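Local coordinates for protein phosphoribosylaminoimidazole carboxylase, ATPase subunit (Bacillus anthracis, PDB 4DLK) that probably uses ATP and bicarbonate to convert aminoimidazole ribonucleotide into N5-carboxyaminoimidazole ribonucleotide in purine biosynthesis, as an ATP-grasp enzyme, at residues G12-G17 against D71-E76. Residues are numbered along the deposited sequence; the frame is centred on the assembly and turned at random.
Sequences GIIGGG and DVVTYE. With ATP (adenosine-5'-triphosphate), chain G.
Glu76 reaches the glycine turn at Gly15–Gly17 because its CG stands between the backbone N and the carbonyl carbon (chi1 65°) and the chain then bends at chi2 (143°). Glu76 CG passes 3.3 Å from Gly15 O, and the carboxylate arrives at Gly17, whose N donates to Glu76 OE2 over 2.8 Å, entering from above the carboxylate plane, 53° out of it. Gly17 is the N-cap of helix 18-29, and Glu76 OE1 accepts a second bond from Gly20 N, so one buried carboxylate grips the helix start through both oxygens. Gly15, having no side chain, lets Glu76 CG pass close to its carbonyl.

Upstream, parallel strands 10-14 and 72-75 are joined by a regular ladder, from Gly12 N to Val72 O (2.8 Å) through to Glu76 N on Ile14 O (2.9 Å). On one face Ile13 CG1 lies beside Thr74 CG2 at 4.0 Å; on the other Ile14 CD1 meets Val73 CG1 at 3.9 Å. The Gly15, Gly17 and Gly20 spacing is consistent with a Rossmann-type strand-turn-helix beside an ATP pocket that includes Glu76. Ile13 packs on Met23 of helix 18-29, Ile14 on Ile63 and Leu66 of helix 60-68, and strand 10-14 runs between 33-38 and 72-75 in the parallel sheet.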
loop_
_atom_site.group_PDB
_atom_site.type_symbol
_atom_site.label_atom_id
_atom_site.label_comp_id
_atom_site.label_asym_id
_atom_site.label_seq_id
_atom_site.Cartn_x
_atom_site.Cartn_y
_atom_site.Cartn_z
ATOM N N GLY A 12 -17.471 7.545 1.550
ATOM C CA GLY A 12 -17.601 8.405 2.716
ATOM C C GLY A 12 -17.286 7.627 3.972
ATOM O O GLY A 12 -17.752 6.509 4.145
ATOM N N ILE A 13 -16.496 8.222 4.854
ATOM C CA ILE A 13 -16.072 7.545 6.072
ATOM C C ILE A 13 -16.472 8.368 7.293
ATOM O O ILE A 13 -16.115 9.552 7.397
ATOM C CB ILE A 13 -14.541 7.291 6.092
ATOM C CG1 ILE A 13 -14.105 6.483 4.860
ATOM C CG2 ILE A 13 -14.140 6.569 7.380
ATOM C CD1 ILE A 13 -12.598 6.400 4.644
ATOM N N ILE A 14 -17.220 7.736 8.199
ATOM C CA ILE A 14 -17.565 8.330 9.487
ATOM C C ILE A 14 -16.465 8.003 10.493
ATOM O O ILE A 14 -16.321 6.862 10.922
ATOM C CB ILE A 14 -18.966 7.888 9.995
ATOM C CG1 ILE A 14 -20.055 8.290 8.986
ATOM C CG2 ILE A 14 -19.278 8.524 11.348
ATOM C CD1 ILE A 14 -21.370 7.558 9.157
ATOM N N GLY A 15 -15.684 9.023 10.841
ATOM C CA GLY A 15 -14.538 8.884 11.730
ATOM C C GLY A 15 -13.248 9.086 10.954
ATOM O O GLY A 15 -13.003 8.402 9.958
ATOM N N GLY A 16 -12.415 10.014 11.414
ATOM C CA GLY A 16 -11.197 10.369 10.687
ATOM C C GLY A 16 -9.879 9.946 11.311
ATOM O O GLY A 16 -8.838 10.510 10.978
ATOM N N GLY A 17 -9.921 8.962 12.207
ATOM C CA GLY A 17 -8.713 8.447 12.862
ATOM C C GLY A 17 -7.825 7.630 11.930
ATOM O O GLY A 17 -8.045 7.592 10.714
ATOM N N ASP A 71 -21.047 7.775 -2.591
ATOM C CA ASP A 71 -21.695 6.674 -3.293
ATOM C C ASP A 71 -21.850 5.455 -2.395
ATOM O O ASP A 71 -22.742 4.620 -2.598
ATOM C CB ASP A 71 -20.910 6.358 -4.561
ATOM C CG ASP A 71 -20.780 7.583 -5.461
ATOM O OD1 ASP A 71 -21.726 7.840 -6.230
ATOM O OD2 ASP A 71 -19.744 8.296 -5.375
ATOM N N VAL A 72 -20.973 5.364 -1.398
ATOM C CA VAL A 72 -21.069 4.359 -0.350
ATOM C C VAL A 72 -20.547 4.980 0.948
ATOM O O VAL A 72 -19.643 5.820 0.923
ATOM C CB VAL A 72 -20.315 3.052 -0.724
ATOM C CG1 VAL A 72 -18.821 3.288 -0.893
ATOM C CG2 VAL A 72 -20.582 1.956 0.300
ATOM N N VAL A 73 -21.148 4.589 2.070
ATOM C CA VAL A 73 -20.732 5.075 3.370
ATOM C C VAL A 73 -20.260 3.918 4.248
ATOM O O VAL A 73 -20.873 2.848 4.272
ATOM C CB VAL A 73 -21.858 5.852 4.095
ATOM C CG1 VAL A 73 -21.382 6.308 5.471
ATOM C CG2 VAL A 73 -22.282 7.065 3.279
ATOM N N THR A 74 -19.159 4.146 4.951
ATOM C CA THR A 74 -18.664 3.209 5.946
ATOM C C THR A 74 -18.222 4.008 7.183
ATOM O O THR A 74 -18.334 5.237 7.201
ATOM C CB THR A 74 -17.542 2.310 5.359
ATOM O OG1 THR A 74 -17.195 1.294 6.305
ATOM C CG2 THR A 74 -16.300 3.120 4.988
ATOM N N TYR A 75 -17.720 3.325 8.206
ATOM C CA TYR A 75 -17.361 3.978 9.468
ATOM C C TYR A 75 -16.089 3.371 10.080
ATOM O O TYR A 75 -15.767 2.212 9.836
ATOM C CB TYR A 75 -18.530 3.852 10.462
ATOM C CG TYR A 75 -18.876 2.409 10.768
ATOM C CD1 TYR A 75 -19.862 1.737 10.050
ATOM C CD2 TYR A 75 -18.170 1.701 11.741
ATOM C CE1 TYR A 75 -20.157 0.403 10.312
ATOM C CE2 TYR A 75 -18.450 0.374 12.003
ATOM C CZ TYR A 75 -19.439 -0.271 11.290
ATOM O OH TYR A 75 -19.700 -1.593 11.575
ATOM N N GLU A 76 -15.366 4.165 10.862
ATOM C CA GLU A 76 -14.387 3.633 11.814
ATOM C C GLU A 76 -14.884 3.924 13.230
ATOM O O GLU A 76 -14.504 3.246 14.178
ATOM C CB GLU A 76 -12.988 4.244 11.613
ATOM C CG GLU A 76 -12.924 5.737 11.906
ATOM C CD GLU A 76 -11.650 6.213 12.580
ATOM O OE1 GLU A 76 -10.548 5.665 12.322
ATOM O OE2 GLU A 76 -11.750 7.185 13.360
HETATM P PG ATP G . -7.772 -3.135 20.910
HETATM O O1G ATP G . -8.073 -1.848 21.650
HETATM O O2G ATP G . -6.409 -3.721 21.189
HETATM O O3G ATP G . -8.885 -4.163 20.939
HETATM P PB ATP G . -8.526 -1.545 18.674
HETATM O O1B ATP G . -8.467 -1.641 17.162
HETATM O O2B ATP G . -9.876 -1.535 19.368
HETATM O O3B ATP G . -7.638 -2.709 19.344
HETATM P PA ATP G . -7.536 1.094 18.222
HETATM O O1A ATP G . -6.747 0.784 16.974
HETATM O O2A ATP G . -7.079 2.174 19.174
HETATM O O3A ATP G . -7.722 -0.231 19.134
HETATM O "O5'" ATP G . -9.043 1.405 17.787
HETATM C "C5'" ATP G . -9.366 2.594 17.081
HETATM C "C4'" ATP G . -10.876 2.673 17.182
HETATM O "O4'" ATP G . -11.262 2.868 18.544
HETATM C "C3'" ATP G . -11.448 3.820 16.374
HETATM O "O3'" ATP G . -12.535 3.263 15.624
HETATM C "C2'" ATP G . -11.948 4.805 17.413
HETATM O "O2'" ATP G . -13.112 5.500 16.951
HETATM C "C1'" ATP G . -12.261 3.888 18.594
HETATM N N9 ATP G . -12.282 4.569 19.917
HETATM C C8 ATP G . -11.495 5.593 20.321
HETATM N N7 ATP G . -11.795 5.964 21.595
HETATM C C5 ATP G . -12.791 5.167 22.027
HETATM C C6 ATP G . -13.584 5.020 23.275
HETATM N N6 ATP G . -13.350 5.830 24.335
HETATM N N1 ATP G . -14.539 4.055 23.318
HETATM C C2 ATP G . -14.779 3.245 22.266
HETATM N N3 ATP G . -14.098 3.324 21.102
HETATM C C4 ATP G . -13.110 4.245 20.921
#